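Local structure of nucleoporin NUP82 (Saccharomyces cerevisiae, 3PBP) at residues 31-36 / 45-50; 39-44 / 58-63; 138-143 / 153-158; 291-296 / 351-356. The protein serves as a structural component of the nuclear pore complex, and its N-terminal domain, the part described here, interacts with NUP116. The protein carries 1 engineered substitution. All blocks are in the same frame, centred on the assembly; numbering follows the deposited sequence.

Interaction 1: 31-36 / 45-50; sequences NGTRIV and WYNVLT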
# COMPACT_ATOMS: atom_id res chain seq x y z
N ASN A 31 0.73 -21.78 14.93
CA ASN A 31 0.42 -21.46 16.32
C ASN A 31 1.60 -21.59 17.30
O ASN A 31 1.44 -22.13 18.39
CB ASN A 31 -0.75 -22.33 16.79
CG ASN A 31 -1.39 -21.80 18.05
OD1 ASN A 31 -1.67 -20.60 18.17
ND2 ASN A 31 -1.65 -22.70 18.99
N GLY A 32 2.76 -21.07 16.89
CA GLY A 32 3.96 -21.09 17.71
C GLY A 32 4.50 -22.49 17.95
O GLY A 32 5.27 -22.74 18.90
N THR A 33 4.12 -23.40 17.08
CA THR A 33 4.50 -24.79 17.18
C THR A 33 5.81 -25.12 16.47
O THR A 33 6.55 -25.98 16.92
CB THR A 33 3.31 -25.67 16.68
OG1 THR A 33 2.96 -26.62 17.68
CG2 THR A 33 3.61 -26.38 15.36
N ARG A 34 6.11 -24.44 15.37
CA ARG A 34 7.35 -24.71 14.63
C ARG A 34 8.26 -23.50 14.71
O ARG A 34 7.81 -22.38 14.50
CB ARG A 34 7.09 -24.95 13.14
CG ARG A 34 6.02 -25.96 12.77
CD ARG A 34 5.44 -25.50 11.45
NE ARG A 34 5.71 -26.38 10.33
CZ ARG A 34 5.66 -26.00 9.06
NH1 ARG A 34 5.36 -24.74 8.76
NH2 ARG A 34 5.85 -26.88 8.09
N ILE A 35 9.55 -23.72 14.98
CA ILE A 35 10.51 -22.63 15.09
C ILE A 35 11.56 -22.64 13.98
O ILE A 35 12.07 -23.70 13.61
CB ILE A 35 11.26 -22.73 16.44
CG1 ILE A 35 10.28 -22.54 17.59
CG2 ILE A 35 12.37 -21.68 16.50
CD1 ILE A 35 10.88 -22.89 18.93
N VAL A 36 11.86 -21.46 13.44
CA VAL A 36 12.89 -21.31 12.42
C VAL A 36 13.90 -20.32 13.00
O VAL A 36 13.52 -19.25 13.49
CB VAL A 36 12.35 -20.79 11.05
CG1 VAL A 36 13.49 -20.58 10.06
CG2 VAL A 36 11.40 -21.81 10.45
N TRP A 45 15.55 -25.45 11.87
CA TRP A 45 14.11 -25.57 11.99
C TRP A 45 13.78 -26.71 12.93
O TRP A 45 14.39 -27.77 12.86
CB TRP A 45 13.47 -25.78 10.61
CG TRP A 45 13.83 -27.06 9.90
CD1 TRP A 45 13.12 -28.22 9.89
CD2 TRP A 45 14.96 -27.28 9.05
NE1 TRP A 45 13.72 -29.15 9.08
CE2 TRP A 45 14.86 -28.60 8.55
CE3 TRP A 45 16.05 -26.49 8.66
CZ2 TRP A 45 15.80 -29.15 7.68
CZ3 TRP A 45 17.00 -27.05 7.79
CH2 TRP A 45 16.87 -28.36 7.31
N TYR A 46 12.81 -26.50 13.81
CA TYR A 46 12.46 -27.54 14.75
C TYR A 46 10.98 -27.50 15.04
O TYR A 46 10.43 -26.45 15.37
CB TYR A 46 13.26 -27.32 16.03
CG TYR A 46 12.87 -28.12 17.24
CD1 TYR A 46 13.19 -29.48 17.34
CD2 TYR A 46 12.25 -27.51 18.32
CE1 TYR A 46 12.89 -30.20 18.51
CE2 TYR A 46 11.95 -28.22 19.47
CZ TYR A 46 12.27 -29.56 19.57
OH TYR A 46 11.97 -30.23 20.73
N ASN A 47 10.32 -28.65 14.89
CA ASN A 47 8.90 -28.73 15.19
C ASN A 47 8.75 -29.23 16.62
O ASN A 47 9.00 -30.39 16.93
CB ASN A 47 8.18 -29.67 14.23
CG ASN A 47 6.69 -29.70 14.48
OD1 ASN A 47 6.26 -30.00 15.59
ND2 ASN A 47 5.91 -29.38 13.47
N VAL A 48 8.34 -28.31 17.48
CA VAL A 48 8.13 -28.57 18.89
C VAL A 48 7.32 -29.84 19.25
O VAL A 48 7.57 -30.44 20.30
CB VAL A 48 7.48 -27.32 19.53
CG1 VAL A 48 6.81 -27.65 20.84
CG2 VAL A 48 8.55 -26.25 19.73
N LEU A 49 6.38 -30.25 18.40
CA LEU A 49 5.57 -31.42 18.71
C LEU A 49 5.96 -32.68 17.95
O LEU A 49 5.57 -33.80 18.32
CB LEU A 49 4.10 -31.14 18.38
CG LEU A 49 3.46 -29.85 18.85
CD1 LEU A 49 2.06 -29.74 18.26
CD2 LEU A 49 3.45 -29.81 20.38
N THR A 50 6.75 -32.50 16.90
CA THR A 50 7.14 -33.59 16.01
C THR A 50 8.56 -34.13 16.03
O THR A 50 8.77 -35.33 15.82
CB THR A 50 6.82 -33.17 14.56
OG1 THR A 50 5.43 -33.41 14.31
CG2 THR A 50 7.72 -33.90 13.54
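Ile-35 and Tyr-46 face each other as a hydrogen-bonded antiparallel pair. They sit in the beta hairpin of strands 34-39 and 42-47, within a four-stranded blade of the N-terminal beta-propeller domain. Ile-35 N gives Tyr-46 O a nearly straight bond of 2.9 Å (179°). Tyr-46 N returns a bond of 2.9 Å to Ile-35 O, an oxygen that also takes a CA-H...O contact from Trp-45 CA. Val-48 N to Thr-33 O, at 3.0 Å, carries the pairing one step past the strands. There the chain turns, and Asn-47 holds the turn. Its CG is anti to the backbone N (chi1 -177°), beside the carbonyl carbon and near the N-H groups that follow. Its OD1 accepts from Leu-49 N at 2.8 Å, in the amide plane, which makes an Asx turn. Thr-50 N reaches the same OD1 from above that plane. The other branch, Asn-47 ND2, lies 3.5 Å from Arg-34 CG. Thr-33 OG1 lies 3.3 Å from Leu-49 CD1, the two side chains crossing at about a right angle. Farther out, Arg-34 makes a cation-pi contact with Trp-95, and Trp-45 meets that same ring edge-to-face. Ile-35 also rests on Ile-429, and Val-48 on Trp-431, both of strand 425-431, near the C-terminal end of this chain. Between the segments themselves, Ile-35 CD1 meets Val-48 CG2 at 4.2 Å.

Interaction 2: 39-44 / 58-63; sequences QDNIIR and NFSRHL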
# COMPACT_ATOMS: atom_id res chain seq x y z
N GLN A 39 21.20 -18.21 11.67
CA GLN A 39 22.45 -17.80 12.30
C GLN A 39 23.66 -18.37 11.53
O GLN A 39 23.71 -19.57 11.24
CB GLN A 39 22.43 -18.27 13.75
CG GLN A 39 23.76 -18.40 14.43
CD GLN A 39 23.58 -18.89 15.86
OE1 GLN A 39 23.07 -18.16 16.73
NE2 GLN A 39 23.96 -20.15 16.10
N ASP A 40 24.61 -17.50 11.20
CA ASP A 40 25.80 -17.88 10.45
C ASP A 40 25.46 -18.47 9.10
O ASP A 40 26.10 -19.42 8.65
CB ASP A 40 26.64 -18.90 11.22
CG ASP A 40 27.25 -18.32 12.49
OD1 ASP A 40 27.59 -17.11 12.47
OD2 ASP A 40 27.39 -19.09 13.48
N ASN A 41 24.47 -17.90 8.44
CA ASN A 41 24.05 -18.38 7.13
C ASN A 41 23.57 -19.82 7.15
O ASN A 41 23.74 -20.55 6.17
CB ASN A 41 25.17 -18.22 6.11
CG ASN A 41 25.59 -16.78 5.94
OD1 ASN A 41 24.77 -15.91 5.63
ND2 ASN A 41 26.86 -16.51 6.15
N ILE A 42 22.98 -20.23 8.27
CA ILE A 42 22.44 -21.57 8.39
C ILE A 42 21.01 -21.48 8.91
O ILE A 42 20.71 -20.70 9.83
CB ILE A 42 23.24 -22.46 9.38
CG1 ILE A 42 24.74 -22.44 9.04
CG2 ILE A 42 22.71 -23.91 9.31
CD1 ILE A 42 25.61 -23.10 10.08
N ILE A 43 20.12 -22.27 8.32
CA ILE A 43 18.73 -22.30 8.74
C ILE A 43 18.53 -23.47 9.68
O ILE A 43 18.91 -24.60 9.38
CB ILE A 43 17.78 -22.50 7.54
CG1 ILE A 43 17.99 -21.40 6.50
CG2 ILE A 43 16.33 -22.50 8.03
CD1 ILE A 43 17.20 -21.60 5.19
N ARG A 44 17.97 -23.19 10.85
CA ARG A 44 17.66 -24.24 11.80
C ARG A 44 16.14 -24.27 11.93
O ARG A 44 15.51 -23.22 12.06
CB ARG A 44 18.27 -23.94 13.16
CG ARG A 44 19.74 -24.16 13.22
CD ARG A 44 20.23 -23.99 14.65
NE ARG A 44 21.68 -24.13 14.73
CZ ARG A 44 22.40 -23.90 15.82
NH1 ARG A 44 21.81 -23.52 16.95
NH2 ARG A 44 23.72 -24.03 15.79
N ASN A 58 22.89 -25.22 5.73
CA ASN A 58 23.82 -24.12 5.55
C ASN A 58 23.68 -23.61 4.13
O ASN A 58 23.81 -24.37 3.17
CB ASN A 58 25.25 -24.59 5.78
CG ASN A 58 26.25 -23.47 5.72
OD1 ASN A 58 26.45 -22.88 4.66
ND2 ASN A 58 26.86 -23.15 6.85
N PHE A 59 23.40 -22.32 3.98
CA PHE A 59 23.23 -21.74 2.66
C PHE A 59 24.31 -20.73 2.26
O PHE A 59 24.12 -20.00 1.29
CB PHE A 59 21.83 -21.12 2.53
CG PHE A 59 21.54 -20.04 3.55
CD1 PHE A 59 21.93 -18.73 3.33
CD2 PHE A 59 20.87 -20.35 4.73
CE1 PHE A 59 21.65 -17.73 4.27
CE2 PHE A 59 20.58 -19.36 5.68
CZ PHE A 59 20.97 -18.05 5.44
N SER A 60 25.42 -20.71 2.99
CA SER A 60 26.54 -19.81 2.70
C SER A 60 26.95 -19.93 1.24
O SER A 60 27.31 -18.94 0.60
CB SER A 60 27.75 -20.16 3.56
OG SER A 60 27.44 -20.10 4.93
N ARG A 61 26.89 -21.15 0.73
CA ARG A 61 27.24 -21.42 -0.66
C ARG A 61 26.38 -20.63 -1.63
O ARG A 61 26.78 -20.37 -2.75
CB ARG A 61 27.08 -22.91 -0.94
CG ARG A 61 27.88 -23.41 -2.13
CD ARG A 61 27.01 -24.24 -3.05
NE ARG A 61 26.20 -25.20 -2.31
CZ ARG A 61 25.26 -25.96 -2.87
NH1 ARG A 61 25.04 -25.88 -4.18
NH2 ARG A 61 24.56 -26.82 -2.12
N HIS A 62 25.18 -20.25 -1.19
CA HIS A 62 24.25 -19.50 -2.04
C HIS A 62 24.11 -18.04 -1.65
O HIS A 62 23.80 -17.19 -2.48
CB HIS A 62 22.88 -20.16 -2.00
CG HIS A 62 22.85 -21.51 -2.64
ND1 HIS A 62 22.93 -21.69 -4.00
CD2 HIS A 62 22.77 -22.75 -2.10
CE1 HIS A 62 22.91 -22.99 -4.28
NE2 HIS A 62 22.81 -23.65 -3.14
N LEU A 63 24.33 -17.74 -0.37
CA LEU A 63 24.22 -16.38 0.12
C LEU A 63 24.84 -16.21 1.48
O LEU A 63 24.61 -17.01 2.40
CB LEU A 63 22.74 -15.95 0.20
CG LEU A 63 22.41 -14.67 0.98
CD1 LEU A 63 23.03 -13.45 0.31
CD2 LEU A 63 20.91 -14.50 1.05
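Asn-41 and Phe-59 give about half of the surface buried here, and Asn-58 comes next. Asn-41 belongs to the two-residue turn of a beta hairpin, closed by backbone bonds between Gln-39 and Ile-42. The 58-63 segment leaves strand 55-58, at the outer edge of the same propeller blade. Asn-41 O accepts from Phe-59 N at 2.8 Å, with an N-H...O angle of 161°. The same oxygen lies over one face of the Phe-59 ring, offset toward the rim and 3.2 Å from CD2. Phe-59 CG sits between its backbone N and carbonyl carbon (chi1 58°), and this puts CG 3.5 Å from Asn-41 O. The Asn-41 amide stands at 76° to the ring. Its OD1 is bonded to Leu-65 N, just beyond the segment, so the polar end of Asn-41 is tied to the same loop as its backbone. Ile-43 crosses Phe-59 at about a right angle and sets CG1 3.4 Å from CE2. Phe-59 also packs on Met-91 of the next blade. Asn-58 and Ile-42 are an antiparallel non-hydrogen-bonded pair, and Asn-58 ND2 comes against Ile-42 CG1. Asn-58 OD1 forms an Asx turn, accepting from Ser-60 N at 2.9 Å. Ser-60 OG donates to that oxygen at 3.0 Å, from the same face of the amide plane.

Interaction 3: 138-143 / 153-158; sequences RDSCIV and MFDILN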
# COMPACT_ATOMS: atom_id res chain seq x y z
N ARG A 138 0.43 -21.70 -2.06
CA ARG A 138 1.81 -22.11 -1.84
C ARG A 138 2.77 -20.92 -1.64
O ARG A 138 3.95 -21.03 -1.95
CB ARG A 138 2.30 -22.97 -3.01
CG ARG A 138 1.51 -24.25 -3.19
CD ARG A 138 2.42 -25.42 -3.51
NE ARG A 138 3.07 -25.30 -4.81
CZ ARG A 138 4.34 -25.63 -5.05
NH1 ARG A 138 5.10 -26.09 -4.06
NH2 ARG A 138 4.84 -25.49 -6.27
N ASP A 139 2.25 -19.81 -1.12
CA ASP A 139 3.05 -18.61 -0.85
C ASP A 139 3.90 -18.20 -2.04
O ASP A 139 4.97 -17.62 -1.86
CB ASP A 139 3.99 -18.86 0.33
CG ASP A 139 3.24 -19.13 1.62
OD1 ASP A 139 2.47 -18.25 2.06
OD2 ASP A 139 3.42 -20.22 2.20
N SER A 140 3.40 -18.47 -3.24
CA SER A 140 4.12 -18.18 -4.48
C SER A 140 4.19 -16.75 -4.98
O SER A 140 4.67 -16.52 -6.09
CB SER A 140 3.55 -19.04 -5.61
OG SER A 140 2.18 -18.76 -5.79
N CYS A 141 3.74 -15.79 -4.18
CA CYS A 141 3.77 -14.42 -4.65
C CYS A 141 4.43 -13.41 -3.70
O CYS A 141 4.05 -13.31 -2.53
CB CYS A 141 2.34 -13.98 -4.96
SG CYS A 141 2.18 -12.26 -5.46
N ILE A 142 5.43 -12.67 -4.19
CA ILE A 142 6.06 -11.67 -3.35
C ILE A 142 5.80 -10.28 -3.91
O ILE A 142 5.85 -10.04 -5.12
CB ILE A 142 7.60 -11.87 -3.19
CG1 ILE A 142 8.31 -11.76 -4.54
CG2 ILE A 142 7.88 -13.20 -2.50
CD1 ILE A 142 9.82 -11.72 -4.40
N VAL A 143 5.50 -9.35 -3.01
CA VAL A 143 5.19 -7.99 -3.40
C VAL A 143 6.41 -7.14 -3.11
O VAL A 143 6.92 -7.13 -1.98
CB VAL A 143 3.98 -7.49 -2.60
CG1 VAL A 143 3.56 -6.11 -3.07
CG2 VAL A 143 2.85 -8.48 -2.76
N MSE A 153 4.76 -7.49 -8.38
CA MSE A 153 4.42 -8.82 -7.90
C MSE A 153 5.15 -9.87 -8.73
O MSE A 153 5.00 -9.94 -9.95
CB MSE A 153 2.92 -9.08 -7.99
CG MSE A 153 2.09 -8.46 -6.89
SE MSE A 153 0.23 -9.02 -7.05
CE MSE A 153 -0.48 -7.62 -8.17
N PHE A 154 5.95 -10.68 -8.06
CA PHE A 154 6.71 -11.74 -8.72
C PHE A 154 6.09 -13.09 -8.39
O PHE A 154 5.69 -13.35 -7.25
CB PHE A 154 8.16 -11.75 -8.23
CG PHE A 154 8.98 -10.57 -8.68
CD1 PHE A 154 9.46 -10.49 -9.98
CD2 PHE A 154 9.32 -9.56 -7.78
CE1 PHE A 154 10.26 -9.43 -10.38
CE2 PHE A 154 10.13 -8.49 -8.18
CZ PHE A 154 10.60 -8.43 -9.48
N ASP A 155 6.01 -13.96 -9.39
CA ASP A 155 5.50 -15.29 -9.15
C ASP A 155 6.71 -16.19 -8.94
O ASP A 155 7.36 -16.63 -9.89
CB ASP A 155 4.70 -15.80 -10.33
CG ASP A 155 3.98 -17.12 -10.01
OD1 ASP A 155 4.58 -17.97 -9.31
OD2 ASP A 155 2.83 -17.30 -10.45
N ILE A 156 7.02 -16.44 -7.67
CA ILE A 156 8.14 -17.27 -7.25
C ILE A 156 8.24 -18.64 -7.94
O ILE A 156 9.34 -19.14 -8.17
CB ILE A 156 8.03 -17.51 -5.73
CG1 ILE A 156 8.52 -16.28 -4.98
CG2 ILE A 156 8.79 -18.74 -5.32
CD1 ILE A 156 8.48 -16.47 -3.49
N LEU A 157 7.10 -19.23 -8.29
CA LEU A 157 7.08 -20.55 -8.91
C LEU A 157 6.79 -20.63 -10.41
O LEU A 157 6.42 -21.69 -10.90
CB LEU A 157 6.05 -21.44 -8.20
CG LEU A 157 6.09 -21.49 -6.68
CD1 LEU A 157 4.98 -22.38 -6.18
CD2 LEU A 157 7.44 -22.00 -6.22
N ASN A 158 6.96 -19.54 -11.15
CA ASN A 158 6.64 -19.62 -12.57
C ASN A 158 7.31 -18.57 -13.43
O ASN A 158 6.93 -17.40 -13.40
CB ASN A 158 5.11 -19.53 -12.74
CG ASN A 158 4.64 -20.08 -14.06
OD1 ASN A 158 5.00 -19.57 -15.13
ND2 ASN A 158 3.81 -21.12 -14.01
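Ile-142 and Phe-154 form the hydrogen-bonded pair at the tight centre of a beta hairpin. Ile-142 N bonds to Phe-154 O at 3.1 Å, and Phe-154 N to Ile-142 O at 3.0 Å. Next to them, Ser-140 O accepts from Ile-156 N at 2.8 Å. Ile-142 CG1 lies between the backbone N and the carbonyl carbon (chi1 62°), where it meets Phe-154 CB at 3.7 Å. The CG2 branch meets Ile-156 CD1 at 3.5 Å, the two side chains crossing at about a right angle. An alanine in place of Ile-142 would probably open a gap beside Phe-154 CB and Ile-156 CD1 and let the Ile-156 end shift. On the other face, Cys-141 SG and Val-143 CG2 both touch CG of Met-153, a selenomethionine. The outer end is looser. Asp-155 OD1 makes an Asx turn with Leu-157 N, while its OD2 bonds to Ser-214 OG. Beyond that, Leu-157 CD1 lies over one face of the exposed Arg-138 guanidinium. The hairpin strands 141-146 and 151-155 lie between strands 127-132 and 164-166 in their propeller blade. Ile-142 and Ile-156 pack against strands 87-92 and 110-115 of the preceding blade.

Interaction 4: 291-296 / 351-356; sequences PGELYD and IERVKL
Glu-293 and Arg-353 form a salt bridge, and Lys-355 extends it to a three-residue network. It ties a short 3-10 turn, in the loop after strand 286-288, to strand 347-355 of a five-stranded mixed sheet, one blade of the propeller domain. One oxygen does the accepting: Glu-293 OE1 takes Arg-353 NH1 at 2.7 Å and Lys-355 NZ at 3.0 Å. The arginine comes on the anti side and the lysine on the syn side, both from the same face of the carboxylate plane. A third bond, from Arg-353 NH2 to OE1 at 3.2 Å, is weak. NH2 has a stronger partner in Asp-321, with which it makes a salt bridge, while Arg-353 NE bonds to Ser-323 OG. All three guanidinium nitrogens thus have acceptors, and two acidic groups, Glu-293 and Asp-321, pair with the positive charge. The arginine chain is extended from CG to NE (chi3 180°), which lets it span from the strand to the turn. The carboxylate and guanidinium planes stand 84° apart. A leucine in place of Arg-353 would probably leave Asp-321 without this mate and Glu-293 held on this side by Lys-355. The turn itself is closed by Tyr-295 N to Gly-292 O and Asp-296 N to Glu-293 O. Its Tyr-295 OH bonds to Lys-98 N of the NUP116 chain, so the turn also borders that partner. Lys-355 CE lies 3.4 Å above one face of the Arg-353 guanidinium and Leu-294 CG 3.5 Å above the opposite face, both offset toward the rim.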
# COMPACT_ATOMS: atom_id res chain seq x y z
N PRO A 291 -7.01 14.42 13.50
CA PRO A 291 -6.45 15.23 14.59
C PRO A 291 -5.67 16.42 14.07
O PRO A 291 -4.73 16.25 13.28
CB PRO A 291 -5.54 14.25 15.33
CG PRO A 291 -6.14 12.91 15.02
CD PRO A 291 -6.49 13.05 13.56
N GLY A 292 -6.03 17.62 14.51
CA GLY A 292 -5.34 18.81 14.05
C GLY A 292 -3.83 18.85 14.27
O GLY A 292 -3.10 19.29 13.38
N GLU A 293 -3.36 18.38 15.42
CA GLU A 293 -1.93 18.41 15.72
C GLU A 293 -1.11 17.76 14.63
O GLU A 293 -0.10 18.31 14.18
CB GLU A 293 -1.61 17.67 17.02
CG GLU A 293 -2.39 18.07 18.25
CD GLU A 293 -1.75 17.53 19.53
OE1 GLU A 293 -1.50 16.30 19.61
OE2 GLU A 293 -1.50 18.33 20.46
N LEU A 294 -1.55 16.58 14.23
CA LEU A 294 -0.85 15.77 13.23
C LEU A 294 -0.55 16.41 11.88
O LEU A 294 0.26 15.89 11.11
CB LEU A 294 -1.61 14.44 13.05
CG LEU A 294 -1.69 13.66 14.37
CD1 LEU A 294 -2.68 12.52 14.25
CD2 LEU A 294 -0.30 13.14 14.75
N TYR A 295 -1.18 17.54 11.58
CA TYR A 295 -0.91 18.20 10.31
C TYR A 295 0.54 18.69 10.32
O TYR A 295 1.12 18.95 9.26
CB TYR A 295 -1.86 19.38 10.10
CG TYR A 295 -3.18 19.00 9.46
CD1 TYR A 295 -3.22 18.49 8.16
CD2 TYR A 295 -4.39 19.15 10.14
CE1 TYR A 295 -4.43 18.14 7.56
CE2 TYR A 295 -5.60 18.80 9.55
CZ TYR A 295 -5.61 18.29 8.26
OH TYR A 295 -6.80 17.93 7.67
N ASP A 296 1.12 18.79 11.51
CA ASP A 296 2.50 19.24 11.66
C ASP A 296 3.49 18.09 11.68
O ASP A 296 4.68 18.31 11.87
CB ASP A 296 2.67 20.06 12.95
CG ASP A 296 1.90 21.38 12.92
OD1 ASP A 296 2.11 22.17 11.97
OD2 ASP A 296 1.09 21.61 13.85
N ILE A 351 -11.05 6.07 15.71
CA ILE A 351 -11.65 5.51 16.92
C ILE A 351 -10.90 5.98 18.16
O ILE A 351 -11.51 6.24 19.19
CB ILE A 351 -11.63 3.97 16.89
CG1 ILE A 351 -12.63 3.45 15.85
CG2 ILE A 351 -11.98 3.43 18.26
CD1 ILE A 351 -12.64 1.94 15.71
N GLU A 352 -9.58 6.07 18.05
CA GLU A 352 -8.76 6.51 19.16
C GLU A 352 -7.35 6.96 18.72
O GLU A 352 -6.86 6.59 17.66
CB GLU A 352 -8.63 5.39 20.20
CG GLU A 352 -7.32 5.46 21.00
CD GLU A 352 -7.19 4.38 22.04
OE1 GLU A 352 -7.42 3.20 21.70
OE2 GLU A 352 -6.84 4.72 23.20
N ARG A 353 -6.73 7.78 19.56
CA ARG A 353 -5.38 8.23 19.32
C ARG A 353 -4.54 7.87 20.56
O ARG A 353 -4.97 8.05 21.70
CB ARG A 353 -5.34 9.73 19.07
CG ARG A 353 -3.97 10.22 18.67
CD ARG A 353 -3.90 11.70 18.59
NE ARG A 353 -2.56 12.12 18.21
CZ ARG A 353 -2.15 13.38 18.22
NH1 ARG A 353 -2.99 14.34 18.59
NH2 ARG A 353 -0.91 13.68 17.85
N VAL A 354 -3.34 7.34 20.33
CA VAL A 354 -2.45 6.94 21.41
C VAL A 354 -1.12 7.66 21.29
O VAL A 354 -0.38 7.44 20.32
CB VAL A 354 -2.21 5.41 21.39
CG1 VAL A 354 -1.24 5.01 22.49
CG2 VAL A 354 -3.53 4.67 21.54
N LYS A 355 -0.81 8.53 22.25
CA LYS A 355 0.46 9.24 22.24
C LYS A 355 1.43 8.50 23.14
O LYS A 355 1.23 8.42 24.36
CB LYS A 355 0.29 10.68 22.74
CG LYS A 355 -0.69 11.51 21.94
CD LYS A 355 -0.77 12.94 22.47
CE LYS A 355 -1.88 13.72 21.77
NZ LYS A 355 -2.02 15.11 22.29
N LEU A 356 2.49 7.95 22.55
CA LEU A 356 3.49 7.20 23.30
C LEU A 356 4.69 8.08 23.61
O LEU A 356 5.60 7.68 24.34
CB LEU A 356 3.94 5.97 22.50
CG LEU A 356 2.82 5.02 22.03
CD1 LEU A 356 3.41 3.96 21.12
CD2 LEU A 356 2.13 4.40 23.23

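Interactions 1 and 2 share strand 42-47 and the sheet it lies in. Their centres are about 19 Å apart, and they touch where Val-36 CG1 packs on Ile-43 CG2. Their segments alternate along the chain, so together they fasten three successive strands of one blade. Interaction 3 follows in the chain, in another four-stranded blade. Its centre lies about 24 Å from that of interaction 1 and about 22 Å from that of interaction 2, with no touch. Interaction 4 comes last, about 37 to 44 Å from the other centres, and across the chain's centre from interactions 2 and 3. All four lie within single sheets and the loops beside them; interaction 4 also borders the NUP116 chain.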